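Long-range contacts in phosphoserine phosphatase (Homo sapiens, PDB 6HYY), which catalyses the magnesium-dependent hydrolysis of phosphoserine to serine and phosphate, as a member of the haloacid dehalogenase-like hydrolases: residues Leu58-Arg69 and Leu131-Phe142; Gly49-Ala57 and Phe142-Ser151. One frame throughout, in Å; residues are numbered along the deposited sequence.

Contact 1. Residues Leu58-Arg69 and Leu131-Phe142; sequences LTERLALIQPSR and LKFYFNGEYAGF
L58 opens the contact by laying its CD2 methyl on the F142 ring, 4.0 Å from the ring centroid and 16° off the normal, a CH-pi contact over one face. One residue on, T59 brings OG1 to the edge of the same ring, 3.4 Å from F142 CE1; this hydroxyl is hydrogen-bonded to K55 O of its own helix. F142 reaches both because its CG sits between backbone N and carbonyl carbon (chi1 64°), which carries the ring toward the helix. L62, a turn further, divides its branches: CD1 meets F142 CD1, CD2 meets CD2 of L131, and CB lies 3.2 Å from the hydroxyl oxygen OH of Y139, the two side chains crossing at about a right angle. A water joins that hydroxyl to T59 O. Past the helix end, Q66 turns the chain with positive phi, and a second water accepts from Y139 N and donates to Q66 O. P67 then packs CD 3.6 Å from CD1 of Y139. Where helix 69-78 begins, R69 N gives the direct hydrogen bond to G137 O (2.9 Å, 158°), while R69 CB covers one face of F133. The beta turn Y134-G137 that presents this carbonyl joins the antiparallel strands 126-133 and 139-142 as a hairpin at the margin of the sheet, and helix 54-65 packs on it, nearly antiparallel to strand 139-142. Apolar packing of L58, L62 and P67 on F142, L131 and Y139 thus makes up the body of the contact, whereas polar links are sparse: one direct bond at R69 N and two water bridges to Y139, at OH and N, with the buried P67 O left without a polar partner.

Contact 2. Residues Gly49-Ala57 and Phe142-Ser151; sequences GGAVPFKAA and FDETQPTAES. With PO4 (phosphate ion), chain C.
F54 and K55, at the start of helix 54-65, run past S151 and E150, with CA atoms 5.1 Å apart for F54 and S151 and 5.3 Å apart for K55 and E150. The backbone of F54 donates its N-H to S151 OG at 3.2 Å and 153°. A water accepts from K55 N and, weakly, from S151 N, so the first two amides of the helix find oxygen partners. The F54 side chain, its CG anti to the backbone N (chi1 -175°), is directed along the opposing loop; CE2 approaches T148 O to 3.3 Å, and A149 O lies at the ring edge. T148 O is hydrogen-bonded to N129 of strand 126-133. In the haloacid dehalogenase fold the helices inserted after the first strand form a cap over the catalytic core, and helix 54-65 is consistent with that cap; here it meets the loop leading to helix 153-165. The F54 side chain comes within about 4 Å of the bound serine, nearest atoms, which places this junction beside the ligand pocket. K55 passes CB 3.2 Å from A149 O, sets CG at the edge of the F142 ring, then bends at chi3, its CE lying alongside E150 CG. Its ammonium NZ stays 4.8 Å from E144 OE1 and farther from E150 OE1, so any attraction is probably long-range. Within the loop, D143 OD1 accepts from T145 N, an Asx turn, and from T145 OG1 on the same face of its carboxylate, while Q146 NE2 reaches D143 OD2. At the other end G49 N donates to a phosphate ion that T178 OG1 also binds.

How the contacts relate
From helix 2-8 the chain passes through strand 12-16 and the helices that follow it before G49-A57 enters helix 54-65, whose later turns continue into L58-R69. It then runs through helices 69-78 and 87-96, strand 100-105 and helix 109-116 before returning along strand 126-133, where contact 1 closes the inner loop. Contact 2 closes the outer one a few residues later, so the two nest without crossing. Their centres lie about 16 Å apart; both use helix 54-65, and F142 belongs to both; R61 and F54 also touch between them. Contact 1 ties the helix to the outer hairpin, contact 2 to the loop before helix 153-165, beside the serine pocket.

Contact 1. Residues Leu58-Arg69 and Leu131-Phe142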
loop_
_atom_site.group_PDB
_atom_site.type_symbol
_atom_site.label_atom_id
_atom_site.label_comp_id
_atom_site.label_asym_id
_atom_site.label_seq_id
_atom_site.Cartn_x
_atom_site.Cartn_y
_atom_site.Cartn_z
ATOM N N LEU A 58 -2.555 -15.050 2.150
ATOM C CA LEU A 58 -1.135 -14.724 2.176
ATOM C C LEU A 58 -0.290 -15.975 2.391
ATOM O O LEU A 58 0.718 -16.182 1.702
ATOM C CB LEU A 58 -0.860 -13.688 3.272
ATOM C CG LEU A 58 0.552 -13.102 3.277
ATOM C CD1 LEU A 58 0.860 -12.449 1.942
ATOM C CD2 LEU A 58 0.732 -12.115 4.430
ATOM N N THR A 59 -0.675 -16.807 3.361
ATOM C CA THR A 59 0.067 -18.037 3.631
ATOM C C THR A 59 0.147 -18.912 2.389
ATOM O O THR A 59 1.219 -19.425 2.042
ATOM C CB THR A 59 -0.597 -18.801 4.778
ATOM O OG1 THR A 59 -0.636 -17.971 5.942
ATOM C CG2 THR A 59 0.182 -20.071 5.093
ATOM N N GLU A 60 -0.980 -19.072 1.688
ATOM C CA GLU A 60 -1.016 -19.961 0.530
ATOM C C GLU A 60 -0.162 -19.439 -0.619
ATOM O O GLU A 60 0.483 -20.226 -1.319
ATOM C CB GLU A 60 -2.457 -20.162 0.071
ATOM C CG GLU A 60 -3.335 -20.836 1.097
ATOM C CD GLU A 60 -4.805 -20.661 0.785
ATOM O OE1 GLU A 60 -5.642 -21.307 1.451
ATOM O OE2 GLU A 60 -5.120 -19.872 -0.131
ATOM N N ARG A 61 -0.159 -18.123 -0.850
ATOM C CA ARG A 61 0.672 -17.587 -1.922
ATOM C C ARG A 61 2.147 -17.742 -1.587
ATOM O O ARG A 61 2.947 -18.139 -2.439
ATOM C CB ARG A 61 0.332 -16.115 -2.176
ATOM C CG ARG A 61 -0.935 -15.891 -2.989
ATOM C CD ARG A 61 -1.311 -14.409 -3.057
ATOM N NE ARG A 61 -1.850 -13.911 -1.793
ATOM C CZ ARG A 61 -2.229 -12.649 -1.594
ATOM N NH1 ARG A 61 -2.123 -11.763 -2.576
ATOM N NH2 ARG A 61 -2.705 -12.265 -0.417
ATOM N N LEU A 62 2.523 -17.442 -0.339
ATOM C CA LEU A 62 3.916 -17.591 0.059
ATOM C C LEU A 62 4.343 -19.055 0.062
ATOM O O LEU A 62 5.513 -19.357 -0.214
ATOM C CB LEU A 62 4.131 -16.949 1.430
ATOM C CG LEU A 62 4.161 -15.415 1.381
ATOM C CD1 LEU A 62 4.099 -14.828 2.784
ATOM C CD2 LEU A 62 5.389 -14.919 0.645
ATOM N N ALA A 63 3.414 -19.972 0.343
ATOM C CA ALA A 63 3.742 -21.392 0.267
ATOM C C ALA A 63 4.131 -21.802 -1.151
ATOM O O ALA A 63 4.980 -22.683 -1.329
ATOM C CB ALA A 63 2.567 -22.232 0.773
ATOM N N LEU A 64 3.538 -21.174 -2.169
ATOM C CA LEU A 64 3.969 -21.433 -3.542
ATOM C C LEU A 64 5.256 -20.696 -3.893
ATOM O O LEU A 64 6.064 -21.206 -4.681
ATOM C CB LEU A 64 2.877 -21.038 -4.534
ATOM C CG LEU A 64 1.524 -21.739 -4.423
ATOM C CD1 LEU A 64 0.581 -21.215 -5.492
ATOM C CD2 LEU A 64 1.673 -23.256 -4.526
ATOM N N ILE A 65 5.464 -19.502 -3.335
ATOM C CA ILE A 65 6.616 -18.692 -3.714
ATOM C C ILE A 65 7.880 -19.179 -3.014
ATOM O O ILE A 65 8.934 -19.317 -3.644
ATOM C CB ILE A 65 6.340 -17.207 -3.412
ATOM C CG1 ILE A 65 5.163 -16.700 -4.249
ATOM C CG2 ILE A 65 7.577 -16.369 -3.648
ATOM C CD1 ILE A 65 4.572 -15.378 -3.747
ATOM N N GLN A 66 7.801 -19.405 -1.703
ATOM C CA GLN A 66 8.953 -19.759 -0.881
ATOM C C GLN A 66 10.136 -18.823 -1.131
ATOM O O GLN A 66 11.232 -19.277 -1.492
ATOM C CB GLN A 66 9.358 -21.208 -1.115
ATOM C CG GLN A 66 8.229 -22.196 -0.938
ATOM C CD GLN A 66 8.338 -22.975 0.352
ATOM O OE1 GLN A 66 9.414 -23.462 0.708
ATOM N NE2 GLN A 66 7.222 -23.109 1.058
ATOM N N PRO A 67 9.962 -17.518 -0.944
ATOM C CA PRO A 67 10.996 -16.570 -1.368
ATOM C C PRO A 67 12.203 -16.614 -0.445
ATOM O O PRO A 67 12.080 -16.500 0.777
ATOM C CB PRO A 67 10.285 -15.216 -1.288
ATOM C CG PRO A 67 9.295 -15.409 -0.188
ATOM C CD PRO A 67 8.826 -16.837 -0.292
ATOM N N SER A 68 13.377 -16.763 -1.041
ATOM C CA SER A 68 14.591 -16.675 -0.254
ATOM C C SER A 68 14.981 -15.214 -0.066
ATOM O O SER A 68 14.534 -14.326 -0.796
ATOM C CB SER A 68 15.726 -17.453 -0.928
ATOM O OG SER A 68 16.287 -16.713 -1.995
ATOM N N ARG A 69 15.818 -14.963 0.940
ATOM C CA ARG A 69 16.274 -13.598 1.163
ATOM C C ARG A 69 17.014 -13.066 -0.058
ATOM O O ARG A 69 16.842 -11.902 -0.441
ATOM C CB ARG A 69 17.154 -13.512 2.411
ATOM C CG ARG A 69 17.516 -12.077 2.761
ATOM C CD ARG A 69 18.309 -11.950 4.052
ATOM N NE ARG A 69 18.536 -10.539 4.359
ATOM C CZ ARG A 69 19.519 -9.809 3.839
ATOM N NH1 ARG A 69 20.380 -10.358 2.991
ATOM N NH2 ARG A 69 19.641 -8.529 4.165
ATOM N N LEU A 131 8.489 -10.650 6.167
ATOM C CA LEU A 131 8.924 -12.008 5.857
ATOM C C LEU A 131 9.978 -12.477 6.860
ATOM O O LEU A 131 10.763 -11.685 7.386
ATOM C CB LEU A 131 9.493 -12.077 4.442
ATOM C CG LEU A 131 8.526 -11.866 3.282
ATOM C CD1 LEU A 131 9.320 -11.705 1.989
ATOM C CD2 LEU A 131 7.543 -13.004 3.176
ATOM N N LYS A 132 9.993 -13.786 7.106
ATOM C CA LYS A 132 10.986 -14.432 7.953
ATOM C C LYS A 132 11.855 -15.359 7.108
ATOM O O LYS A 132 11.383 -15.969 6.146
ATOM C CB LYS A 132 10.326 -15.231 9.089
ATOM C CG LYS A 132 9.502 -14.390 10.073
ATOM C CD LYS A 132 8.925 -15.237 11.207
ATOM C CE LYS A 132 8.074 -14.402 12.158
ATOM N NZ LYS A 132 7.583 -15.184 13.330
ATOM N N PHE A 133 13.128 -15.449 7.486
ATOM C CA PHE A 133 14.108 -16.261 6.785
ATOM C C PHE A 133 14.943 -17.044 7.790
ATOM O O PHE A 133 15.227 -16.573 8.892
ATOM C CB PHE A 133 15.026 -15.397 5.921
ATOM C CG PHE A 133 14.289 -14.446 5.029
ATOM C CD1 PHE A 133 13.799 -14.866 3.801
ATOM C CD2 PHE A 133 14.068 -13.135 5.426
ATOM C CE1 PHE A 133 13.115 -13.997 2.971
ATOM C CE2 PHE A 133 13.383 -12.254 4.604
ATOM C CZ PHE A 133 12.906 -12.683 3.382
ATOM N N TYR A 134 15.345 -18.245 7.393
ATOM C CA TYR A 134 16.290 -18.983 8.210
ATOM C C TYR A 134 17.698 -18.425 8.014
ATOM O O TYR A 134 17.941 -17.540 7.191
ATOM C CB TYR A 134 16.207 -20.474 7.887
ATOM C CG TYR A 134 14.890 -21.083 8.310
ATOM C CD1 TYR A 134 14.511 -21.085 9.646
ATOM C CD2 TYR A 134 14.024 -21.644 7.378
ATOM C CE1 TYR A 134 13.317 -21.633 10.052
ATOM C CE2 TYR A 134 12.817 -22.205 7.776
ATOM C CZ TYR A 134 12.469 -22.191 9.121
ATOM O OH TYR A 134 11.282 -22.733 9.553
ATOM N N PHE A 135 18.645 -18.953 8.793
ATOM C CA PHE A 135 20.009 -18.438 8.766
ATOM C C PHE A 135 20.592 -18.471 7.356
ATOM O O PHE A 135 21.334 -17.562 6.962
ATOM C CB PHE A 135 20.871 -19.243 9.745
ATOM C CG PHE A 135 22.256 -18.705 9.922
ATOM C CD1 PHE A 135 22.477 -17.548 10.644
ATOM C CD2 PHE A 135 23.346 -19.362 9.360
ATOM C CE1 PHE A 135 23.752 -17.051 10.814
ATOM C CE2 PHE A 135 24.625 -18.874 9.525
ATOM C CZ PHE A 135 24.835 -17.718 10.251
ATOM N N ASN A 136 20.257 -19.504 6.581
ATOM C CA ASN A 136 20.751 -19.683 5.222
ATOM C C ASN A 136 19.925 -18.927 4.190
ATOM O O ASN A 136 20.199 -19.038 2.990
ATOM C CB ASN A 136 20.795 -21.179 4.860
ATOM C CG ASN A 136 19.402 -21.818 4.742
ATOM O OD1 ASN A 136 18.385 -21.254 5.159
ATOM N ND2 ASN A 136 19.363 -23.020 4.173
ATOM N N GLY A 137 18.928 -18.161 4.624
ATOM C CA GLY A 137 18.128 -17.358 3.725
ATOM C C GLY A 137 16.817 -17.977 3.285
ATOM O O GLY A 137 16.018 -17.280 2.646
ATOM N N GLU A 138 16.574 -19.250 3.597
ATOM C CA GLU A 138 15.358 -19.921 3.156
ATOM C C GLU A 138 14.120 -19.303 3.800
ATOM O O GLU A 138 14.139 -18.864 4.950
ATOM C CB GLU A 138 15.399 -21.411 3.500
ATOM C CG GLU A 138 16.470 -22.224 2.782
ATOM C CD GLU A 138 16.348 -23.716 3.092
ATOM O OE1 GLU A 138 16.977 -24.531 2.384
ATOM O OE2 GLU A 138 15.611 -24.072 4.041
ATOM N N TYR A 139 13.027 -19.299 3.042
ATOM C CA TYR A 139 11.767 -18.748 3.531
ATOM C C TYR A 139 11.315 -19.466 4.797
ATOM O O TYR A 139 11.247 -20.699 4.843
ATOM C CB TYR A 139 10.696 -18.860 2.443
ATOM C CG TYR A 139 9.296 -18.567 2.924
ATOM C CD1 TYR A 139 8.928 -17.279 3.288
ATOM C CD2 TYR A 139 8.339 -19.572 3.001
ATOM C CE1 TYR A 139 7.652 -17.002 3.730
ATOM C CE2 TYR A 139 7.055 -19.303 3.446
ATOM C CZ TYR A 139 6.719 -18.011 3.804
ATOM O OH TYR A 139 5.446 -17.739 4.254
ATOM N N ALA A 140 11.002 -18.689 5.836
ATOM C CA ALA A 140 10.633 -19.240 7.132
ATOM C C ALA A 140 9.264 -18.783 7.622
ATOM O O ALA A 140 8.922 -19.046 8.778
ATOM C CB ALA A 140 11.693 -18.877 8.175
ATOM N N GLY A 141 8.471 -18.098 6.794
ATOM C CA GLY A 141 7.160 -17.652 7.243
ATOM C C GLY A 141 7.008 -16.140 7.245
ATOM O O GLY A 141 7.762 -15.443 6.565
ATOM N N PHE A 142 6.048 -15.621 8.016
ATOM C CA PHE A 142 5.882 -14.176 8.115
ATOM C C PHE A 142 5.327 -13.826 9.492
ATOM O O PHE A 142 4.790 -14.682 10.203
ATOM C CB PHE A 142 4.982 -13.635 6.985
ATOM C CG PHE A 142 3.579 -14.143 7.023
ATOM C CD1 PHE A 142 3.235 -15.329 6.388
ATOM C CD2 PHE A 142 2.589 -13.444 7.702
ATOM C CE1 PHE A 142 1.944 -15.804 6.433
ATOM C CE2 PHE A 142 1.289 -13.913 7.739
ATOM C CZ PHE A 142 0.964 -15.094 7.113
HETATM O O HOH W 1 3.451 -19.756 3.914
HETATM O O HOH W 2 13.239 -20.343 0.209
#

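Contact 2. Residues Gly49-Ala57 and Phe142-Ser151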
loop_
_atom_site.group_PDB
_atom_site.type_symbol
_atom_site.label_atom_id
_atom_site.label_comp_id
_atom_site.label_asym_id
_atom_site.label_seq_id
_atom_site.Cartn_x
_atom_site.Cartn_y
_atom_site.Cartn_z
ATOM N N GLY A 49 -10.878 -7.562 -1.952
ATOM C CA GLY A 49 -11.938 -7.314 -1.006
ATOM C C GLY A 49 -11.805 -8.259 0.179
ATOM O O GLY A 49 -10.731 -8.784 0.484
ATOM N N GLY A 50 -12.930 -8.484 0.849
ATOM C CA GLY A 50 -12.940 -9.441 1.938
ATOM C C GLY A 50 -13.243 -10.850 1.474
ATOM O O GLY A 50 -13.632 -11.699 2.282
ATOM N N ALA A 51 -13.043 -11.111 0.176
ATOM C CA ALA A 51 -13.541 -12.336 -0.447
ATOM C C ALA A 51 -13.087 -13.578 0.310
ATOM O O ALA A 51 -13.909 -14.393 0.741
ATOM C CB ALA A 51 -13.097 -12.398 -1.910
ATOM N N VAL A 52 -11.778 -13.739 0.481
ATOM C CA VAL A 52 -11.233 -14.828 1.291
ATOM C C VAL A 52 -10.430 -14.211 2.431
ATOM O O VAL A 52 -9.935 -13.082 2.291
ATOM C CB VAL A 52 -10.384 -15.791 0.443
ATOM C CG1 VAL A 52 -11.205 -16.349 -0.713
ATOM C CG2 VAL A 52 -9.131 -15.099 -0.070
ATOM N N PRO A 53 -10.297 -14.887 3.574
ATOM C CA PRO A 53 -9.525 -14.315 4.687
ATOM C C PRO A 53 -8.089 -14.043 4.267
ATOM O O PRO A 53 -7.433 -14.889 3.657
ATOM C CB PRO A 53 -9.607 -15.396 5.771
ATOM C CG PRO A 53 -10.829 -16.191 5.424
ATOM C CD PRO A 53 -10.899 -16.185 3.929
ATOM N N PHE A 54 -7.601 -12.843 4.603
ATOM C CA PHE A 54 -6.332 -12.394 4.039
ATOM C C PHE A 54 -5.161 -13.234 4.530
ATOM O O PHE A 54 -4.269 -13.574 3.742
ATOM C CB PHE A 54 -6.085 -10.916 4.355
ATOM C CG PHE A 54 -4.851 -10.373 3.698
ATOM C CD1 PHE A 54 -4.847 -10.093 2.339
ATOM C CD2 PHE A 54 -3.686 -10.177 4.426
ATOM C CE1 PHE A 54 -3.711 -9.608 1.720
ATOM C CE2 PHE A 54 -2.544 -9.692 3.810
ATOM C CZ PHE A 54 -2.559 -9.411 2.459
ATOM N N LYS A 55 -5.125 -13.558 5.827
ATOM C CA LYS A 55 -3.988 -14.296 6.368
ATOM C C LYS A 55 -3.831 -15.642 5.673
ATOM O O LYS A 55 -2.716 -16.039 5.314
ATOM C CB LYS A 55 -4.144 -14.487 7.880
ATOM C CG LYS A 55 -2.933 -15.128 8.539
ATOM C CD LYS A 55 -3.165 -15.415 10.018
ATOM C CE LYS A 55 -3.263 -14.131 10.833
ATOM N NZ LYS A 55 -3.818 -14.375 12.196
ATOM N N ALA A 56 -4.945 -16.350 5.465
ATOM C CA ALA A 56 -4.903 -17.610 4.732
ATOM C C ALA A 56 -4.435 -17.404 3.296
ATOM O O ALA A 56 -3.601 -18.167 2.796
ATOM C CB ALA A 56 -6.280 -18.270 4.760
ATOM N N ALA A 57 -4.959 -16.379 2.615
ATOM C CA ALA A 57 -4.551 -16.124 1.236
ATOM C C ALA A 57 -3.073 -15.764 1.148
ATOM O O ALA A 57 -2.399 -16.123 0.176
ATOM C CB ALA A 57 -5.408 -15.012 0.628
ATOM N N PHE A 142 6.048 -15.621 8.016
ATOM C CA PHE A 142 5.882 -14.176 8.115
ATOM C C PHE A 142 5.327 -13.826 9.492
ATOM O O PHE A 142 4.790 -14.682 10.203
ATOM C CB PHE A 142 4.982 -13.635 6.985
ATOM C CG PHE A 142 3.579 -14.143 7.023
ATOM C CD1 PHE A 142 3.235 -15.329 6.388
ATOM C CD2 PHE A 142 2.589 -13.444 7.702
ATOM C CE1 PHE A 142 1.944 -15.804 6.433
ATOM C CE2 PHE A 142 1.289 -13.913 7.739
ATOM C CZ PHE A 142 0.964 -15.094 7.113
ATOM N N ASP A 143 5.482 -12.559 9.877
ATOM C CA ASP A 143 5.091 -12.112 11.216
ATOM C C ASP A 143 3.573 -12.018 11.286
ATOM O O ASP A 143 2.974 -11.057 10.799
ATOM C CB ASP A 143 5.743 -10.774 11.539
ATOM C CG ASP A 143 5.366 -10.247 12.923
ATOM O OD1 ASP A 143 4.689 -10.965 13.683
ATOM O OD2 ASP A 143 5.778 -9.113 13.246
ATOM N N GLU A 144 2.939 -12.997 11.933
ATOM C CA GLU A 144 1.484 -13.052 11.960
ATOM C C GLU A 144 0.872 -12.077 12.959
ATOM O O GLU A 144 -0.357 -11.946 12.997
ATOM C CB GLU A 144 1.030 -14.484 12.255
ATOM C CG GLU A 144 1.824 -15.517 11.457
ATOM C CD GLU A 144 1.143 -16.867 11.366
ATOM O OE1 GLU A 144 0.179 -17.109 12.126
ATOM O OE2 GLU A 144 1.573 -17.686 10.520
ATOM N N THR A 145 1.686 -11.379 13.749
ATOM C CA THR A 145 1.166 -10.367 14.657
ATOM C C THR A 145 1.003 -8.994 14.013
ATOM O O THR A 145 0.446 -8.097 14.655
ATOM C CB THR A 145 2.063 -10.231 15.900
ATOM O OG1 THR A 145 3.280 -9.547 15.563
ATOM C CG2 THR A 145 2.391 -11.602 16.475
ATOM N N GLN A 146 1.464 -8.796 12.777
ATOM C CA GLN A 146 1.312 -7.487 12.150
ATOM C C GLN A 146 -0.161 -7.224 11.849
ATOM O O GLN A 146 -0.878 -8.138 11.443
ATOM C CB GLN A 146 2.117 -7.406 10.847
ATOM C CG GLN A 146 3.619 -7.373 11.037
ATOM C CD GLN A 146 4.088 -6.123 11.763
ATOM O OE1 GLN A 146 3.636 -5.017 11.472
ATOM N NE2 GLN A 146 4.991 -6.297 12.720
ATOM N N PRO A 147 -0.645 -5.991 12.037
ATOM C CA PRO A 147 -2.040 -5.721 11.659
ATOM C C PRO A 147 -2.298 -5.966 10.190
ATOM O O PRO A 147 -3.394 -6.404 9.828
ATOM C CB PRO A 147 -2.239 -4.246 12.039
ATOM C CG PRO A 147 -0.866 -3.680 12.165
ATOM C CD PRO A 147 0.006 -4.813 12.631
ATOM N N THR A 148 -1.295 -5.749 9.334
ATOM C CA THR A 148 -1.463 -5.991 7.910
ATOM C C THR A 148 -1.488 -7.482 7.556
ATOM O O THR A 148 -1.661 -7.812 6.382
ATOM C CB THR A 148 -0.360 -5.264 7.131
ATOM O OG1 THR A 148 0.913 -5.566 7.719
ATOM C CG2 THR A 148 -0.579 -3.747 7.227
ATOM N N ALA A 149 -1.350 -8.391 8.524
ATOM C CA ALA A 149 -1.457 -9.817 8.224
ATOM C C ALA A 149 -2.894 -10.324 8.261
ATOM O O ALA A 149 -3.145 -11.457 7.831
ATOM C CB ALA A 149 -0.604 -10.636 9.203
ATOM N N GLU A 150 -3.827 -9.513 8.756
ATOM C CA GLU A 150 -5.222 -9.876 8.963
ATOM C C GLU A 150 -6.128 -9.080 8.034
ATOM O O GLU A 150 -5.763 -8.012 7.539
ATOM C CB GLU A 150 -5.643 -9.616 10.418
ATOM C CG GLU A 150 -4.774 -10.292 11.477
ATOM C CD GLU A 150 -4.470 -9.389 12.673
ATOM O OE1 GLU A 150 -3.297 -9.366 13.113
ATOM O OE2 GLU A 150 -5.393 -8.709 13.181
ATOM N N SER A 151 -7.328 -9.611 7.802
ATOM C CA SER A 151 -8.367 -8.827 7.146
ATOM C C SER A 151 -8.712 -7.608 7.994
ATOM O O SER A 151 -8.701 -7.666 9.228
ATOM C CB SER A 151 -9.619 -9.679 6.911
ATOM O OG SER A 151 -9.473 -10.492 5.756
HETATM P P PO4 C . -8.115 -4.992 -2.543
HETATM O O1 PO4 C . -6.622 -4.896 -2.719
HETATM O O2 PO4 C . -8.631 -3.755 -1.866
HETATM O O3 PO4 C . -8.770 -5.162 -3.894
HETATM O O4 PO4 C . -8.453 -6.216 -1.722
HETATM O O HOH W 3 -7.412 -12.934 7.897
#